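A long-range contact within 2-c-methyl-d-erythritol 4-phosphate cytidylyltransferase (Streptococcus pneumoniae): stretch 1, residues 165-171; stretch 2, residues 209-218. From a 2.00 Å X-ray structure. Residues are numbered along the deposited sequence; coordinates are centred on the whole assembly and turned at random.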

ATOM      1  N   LEU A 165       6.962  -9.930   4.202  1.00 31.54           N
ATOM      2  CA  LEU A 165       5.728  -9.390   3.658  1.00 28.51           C
ATOM      3  C   LEU A 165       5.870  -9.002   2.192  1.00 27.82           C
ATOM      4  O   LEU A 165       6.903  -8.504   1.762  1.00 28.97           O
ATOM      5  CB  LEU A 165       5.218  -8.203   4.491  1.00 28.27           C
ATOM      6  CG  LEU A 165       4.945  -8.454   5.988  1.00 29.10           C
ATOM      7  CD1 LEU A 165       4.512  -7.161   6.697  1.00 28.42           C
ATOM      8  CD2 LEU A 165       3.910  -9.574   6.211  1.00 27.88           C
ATOM      9  N   TYR A 166       4.809  -9.258   1.442  1.00 25.89           N
ATOM     10  CA  TYR A 166       4.755  -8.992   0.011  1.00 25.54           C
ATOM     11  C   TYR A 166       3.446  -8.296  -0.271  1.00 24.87           C
ATOM     12  O   TYR A 166       2.452  -8.540   0.423  1.00 24.41           O
ATOM     13  CB  TYR A 166       4.830 -10.308  -0.774  1.00 25.00           C
ATOM     14  CG  TYR A 166       6.173 -11.014  -0.632  1.00 26.30           C
ATOM     15  CD1 TYR A 166       6.423 -11.870   0.441  1.00 27.78           C
ATOM     16  CD2 TYR A 166       7.195 -10.810  -1.563  1.00 27.09           C
ATOM     17  CE1 TYR A 166       7.651 -12.504   0.585  1.00 28.96           C
ATOM     18  CE2 TYR A 166       8.421 -11.447  -1.438  1.00 28.96           C
ATOM     19  CZ  TYR A 166       8.641 -12.296  -0.361  1.00 30.84           C
ATOM     20  OH  TYR A 166       9.855 -12.932  -0.224  1.00 33.67           O
ATOM     21  N   GLN A 167       3.451  -7.387  -1.243  1.00 25.29           N
ATOM     22  CA  GLN A 167       2.209  -6.816  -1.749  1.00 25.19           C
ATOM     23  C   GLN A 167       1.642  -7.766  -2.807  1.00 24.18           C
ATOM     24  O   GLN A 167       2.327  -8.122  -3.781  1.00 23.48           O
ATOM     25  CB  GLN A 167       2.440  -5.424  -2.347  1.00 27.77           C
ATOM     26  CG  GLN A 167       1.240  -4.858  -3.102  1.00 30.44           C
ATOM     27  CD  GLN A 167       1.611  -3.720  -4.040  1.00 35.25           C
ATOM     28  OE1 GLN A 167       1.538  -3.855  -5.267  1.00 37.07           O
ATOM     29  NE2 GLN A 167       2.016  -2.595  -3.468  1.00 38.98           N
ATOM     30  N   GLY A 168       0.401  -8.192  -2.590  1.00 23.20           N
ATOM     31  CA  GLY A 168      -0.272  -9.114  -3.489  1.00 23.08           C
ATOM     32  C   GLY A 168      -0.754  -8.387  -4.716  1.00 24.56           C
ATOM     33  O   GLY A 168      -1.367  -7.332  -4.616  1.00 25.72           O
ATOM     34  N   GLN A 169      -0.475  -8.963  -5.882  1.00 18.90           N
ATOM     35  CA  GLN A 169      -0.959  -8.421  -7.135  1.00 19.27           C
ATOM     36  C   GLN A 169      -1.741  -9.514  -7.837  1.00 19.35           C
ATOM     37  O   GLN A 169      -2.118 -10.495  -7.213  1.00 20.12           O
ATOM     38  CB  GLN A 169       0.206  -7.949  -8.005  1.00 19.56           C
ATOM     39  CG  GLN A 169       1.153  -6.949  -7.333  1.00 19.94           C
ATOM     40  CD  GLN A 169       2.225  -6.427  -8.294  1.00 21.50           C
ATOM     41  OE1 GLN A 169       2.694  -7.145  -9.185  1.00 19.16           O
ATOM     42  NE2 GLN A 169       2.601  -5.164  -8.122  1.00 21.38           N
ATOM     43  N   THR A 170      -1.999  -9.333  -9.129  1.00 18.82           N
ATOM     44  CA  THR A 170      -2.427 -10.434  -9.983  1.00 18.58           C
ATOM     45  C   THR A 170      -1.483 -10.451 -11.198  1.00 18.49           C
ATOM     46  O   THR A 170      -0.825  -9.447 -11.452  1.00 19.18           O
ATOM     47  CB  THR A 170      -3.941 -10.387 -10.341  1.00 17.42           C
ATOM     48  OG1 THR A 170      -4.220  -9.363 -11.307  1.00 18.36           O
ATOM     49  CG2 THR A 170      -4.820 -10.205  -9.084  1.00 18.70           C
ATOM     50  N   PRO A 171      -1.423 -11.568 -11.960  1.00 19.03           N
ATOM     51  CA  PRO A 171      -2.199 -12.830 -11.913  1.00 18.52           C
ATOM     52  C   PRO A 171      -2.186 -13.701 -10.650  1.00 18.42           C
ATOM     53  O   PRO A 171      -1.275 -13.644  -9.821  1.00 19.21           O
ATOM     54  CB  PRO A 171      -1.655 -13.631 -13.112  1.00 19.01           C
ATOM     55  CG  PRO A 171      -1.126 -12.632 -14.040  1.00 18.99           C
ATOM     56  CD  PRO A 171      -0.526 -11.551 -13.129  1.00 19.20           C
ATOM     57  N   ALA A 209       3.043 -20.974  -5.026  1.00 23.85           N
ATOM     58  CA  ALA A 209       4.328 -20.374  -5.379  1.00 24.36           C
ATOM     59  C   ALA A 209       4.196 -18.870  -5.567  1.00 24.08           C
ATOM     60  O   ALA A 209       3.121 -18.373  -5.933  1.00 22.81           O
ATOM     61  CB  ALA A 209       4.848 -20.993  -6.666  1.00 24.54           C
ATOM     62  N   LEU A 210       5.291 -18.148  -5.316  1.00 24.41           N
ATOM     63  CA  LEU A 210       5.332 -16.715  -5.566  1.00 24.07           C
ATOM     64  C   LEU A 210       5.835 -16.462  -6.994  1.00 24.16           C
ATOM     65  O   LEU A 210       6.858 -17.009  -7.393  1.00 24.10           O
ATOM     66  CB  LEU A 210       6.252 -16.010  -4.549  1.00 24.51           C
ATOM     67  CG  LEU A 210       5.916 -16.204  -3.061  1.00 25.43           C
ATOM     68  CD1 LEU A 210       6.904 -15.439  -2.163  1.00 27.60           C
ATOM     69  CD2 LEU A 210       4.482 -15.808  -2.753  1.00 25.23           C
ATOM     70  N   ALA A 211       5.105 -15.645  -7.757  1.00 23.17           N
ATOM     71  CA  ALA A 211       5.614 -15.126  -9.034  1.00 23.42           C
ATOM     72  C   ALA A 211       5.973 -13.658  -8.848  1.00 24.17           C
ATOM     73  O   ALA A 211       5.350 -12.950  -8.064  1.00 23.05           O
ATOM     74  CB  ALA A 211       4.588 -15.297 -10.155  1.00 22.11           C
ATOM     75  N   LYS A 212       6.992 -13.219  -9.574  1.00 26.14           N
ATOM     76  CA  LYS A 212       7.510 -11.868  -9.462  1.00 27.56           C
ATOM     77  C   LYS A 212       6.582 -10.932 -10.210  1.00 26.72           C
ATOM     78  O   LYS A 212       6.387 -11.063 -11.421  1.00 26.82           O
ATOM     79  CB  LYS A 212       8.955 -11.824 -10.007  1.00 28.57           C
ATOM     80  CG  LYS A 212       9.586 -10.442 -10.157  1.00 31.81           C
ATOM     81  CD  LYS A 212      11.033 -10.560 -10.687  1.00 33.54           C
ATOM     82  CE  LYS A 212      11.422  -9.418 -11.650  1.00 39.13           C
ATOM     83  NZ  LYS A 212      11.264  -8.065 -11.045  1.00 39.21           N
ATOM     84  N   GLY A 213       5.977 -10.015  -9.464  1.00 26.40           N
ATOM     85  CA  GLY A 213       5.173  -8.946 -10.035  1.00 26.22           C
ATOM     86  C   GLY A 213       6.062  -7.810 -10.481  1.00 27.49           C
ATOM     87  O   GLY A 213       7.241  -8.012 -10.765  1.00 28.54           O
ATOM     88  N   GLU A 214       5.493  -6.612 -10.560  1.00 27.87           N
ATOM     89  CA  GLU A 214       6.250  -5.415 -10.897  1.00 29.34           C
ATOM     90  C   GLU A 214       5.605  -4.248 -10.177  1.00 28.60           C
ATOM     91  O   GLU A 214       4.381  -4.217 -10.015  1.00 26.91           O
ATOM     92  CB  GLU A 214       6.200  -5.180 -12.409  1.00 29.92           C
ATOM     93  CG  GLU A 214       7.468  -4.649 -13.012  1.00 35.87           C
ATOM     94  CD  GLU A 214       8.571  -5.681 -13.072  1.00 39.35           C
ATOM     95  OE1 GLU A 214       9.561  -5.509 -12.341  1.00 42.16           O
ATOM     96  OE2 GLU A 214       8.453  -6.662 -13.840  1.00 41.87           O
ATOM     97  N   TYR A 215       6.414  -3.286  -9.736  1.00 29.14           N
ATOM     98  CA  TYR A 215       5.856  -2.108  -9.080  1.00 29.51           C
ATOM     99  C   TYR A 215       4.952  -1.317 -10.025  1.00 28.49           C
ATOM    100  O   TYR A 215       3.977  -0.698  -9.600  1.00 28.56           O
ATOM    101  CB  TYR A 215       6.966  -1.260  -8.439  1.00 31.57           C
ATOM    102  CG  TYR A 215       7.513  -1.978  -7.232  1.00 33.09           C
ATOM    103  CD1 TYR A 215       8.791  -2.527  -7.234  1.00 34.67           C
ATOM    104  CD2 TYR A 215       6.710  -2.180  -6.110  1.00 33.65           C
ATOM    105  CE1 TYR A 215       9.276  -3.230  -6.118  1.00 35.38           C
ATOM    106  CE2 TYR A 215       7.180  -2.877  -5.000  1.00 35.04           C
ATOM    107  CZ  TYR A 215       8.452  -3.395  -5.008  1.00 34.89           C
ATOM    108  OH  TYR A 215       8.889  -4.086  -3.896  1.00 35.92           O
ATOM    109  N   SER A 216       5.261  -1.401 -11.313  1.00 28.07           N
ATOM    110  CA  SER A 216       4.467  -0.790 -12.377  1.00 28.47           C
ATOM    111  C   SER A 216       3.155  -1.550 -12.654  1.00 26.88           C
ATOM    112  O   SER A 216       2.281  -1.017 -13.323  1.00 26.64           O
ATOM    113  CB  SER A 216       5.299  -0.719 -13.667  1.00 29.06           C
ATOM    114  OG  SER A 216       5.594  -2.042 -14.105  1.00 29.35           O
ATOM    115  N   ASN A 217       3.014  -2.778 -12.147  1.00 25.53           N
ATOM    116  CA  ASN A 217       1.740  -3.535 -12.285  1.00 24.85           C
ATOM    117  C   ASN A 217       0.614  -2.902 -11.429  1.00 24.86           C
ATOM    118  O   ASN A 217      -0.068  -3.579 -10.648  1.00 24.22           O
ATOM    119  CB  ASN A 217       1.959  -5.019 -11.972  1.00 23.41           C
ATOM    120  CG  ASN A 217       0.741  -5.908 -12.285  1.00 23.81           C
ATOM    121  OD1 ASN A 217      -0.114  -5.584 -13.109  1.00 20.93           O
ATOM    122  ND2 ASN A 217       0.703  -7.070 -11.644  1.00 24.02           N
ATOM    123  N   LEU A 218       0.433  -1.591 -11.628  1.00 26.11           N
ATOM    124  CA  LEU A 218      -0.552  -0.768 -10.928  1.00 26.48           C
ATOM    125  C   LEU A 218      -1.986  -1.285 -11.080  1.00 24.98           C
ATOM    126  O   LEU A 218      -2.387  -1.697 -12.162  1.00 24.81           O
ATOM    127  CB  LEU A 218      -0.463   0.690 -11.446  1.00 27.74           C
ATOM    128  CG  LEU A 218      -1.437   1.777 -10.961  1.00 27.81           C
ATOM    129  CD1 LEU A 218      -1.177   2.202  -9.513  1.00 29.04           C
ATOM    130  CD2 LEU A 218      -1.384   3.009 -11.854  1.00 29.36           C
TER

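Stretch 1 runs as an extended strand from L165 and turns a corner at T170, immediately before a cis peptide bond leading into P171. Stretch 2 enters as the last part of a strand, A209 to K212, and then leaves it for a loop that folds into a type I β turn from E214 to N217, closed by the backbone hydrogen bond from N217 N to E214 O (2.9 Å). The two chains approach each other unevenly: the CA atoms of Y166 and L210 are 9.5 Å apart, whereas those of Q169 and G213 are separated by 6.8 Å. No hydrogen bond joins backbone to backbone across this gap, so side chains must span it, and together the stretches bury 281 Å².

The centre of the contact is Q169, whose side chain, with chi1 m and chi2 t, extends toward the loop and places its amide against the backbone of E214. Its NE2 donates to E214 O at 2.8 Å and nearly linearly (170°), while its OE1 accepts from E214 N at 3.2 Å. A glutamine suits this buried position because one planar group carries both a donor and an acceptor, matching the carbonyl and the NH of a single residue. E214 O thus serves two donors, Q169 NE2 and the turn-closing N217 N. A further, weak hydrogen bond runs from Q169 NE2 to Q167 OE1 (3.3 Å), within the strand.

N217, at the end of the turn, points its side chain back toward stretch 1. Its ND2 donates to Q169 OE1 at 3.2 Å and to T170 O at 2.8 Å, so that one amide nitrogen ties the turn to both a side chain and the backbone at the corner. The CB of T170 points away from stretch 2; the residue joins this contact through its backbone carbonyl, and its OG1 is hydrogen-bonded elsewhere in the structure.

The close approach of Q169 also accounts for the fit of glycine at 213. Q169 OE1 lies 3.2 Å from G213 CA, and an ideal CB there would fall 1.9 Å from Q169 OE1, a clear clash.

At the other end of the interface the contact is apolar. The side chains of Y166 and L210, both with chi1 m, point toward the opposing stretch, and L210 CD1 sits over one face of the tyrosine ring, 4.2 Å from the centroid of the Y166 ring and 17° off its normal, in a CH-π arrangement. The closest approach is 4.0 Å, between Y166 CZ and L210 CD1. The flat ring offers a face on which the leucine methyl can rest.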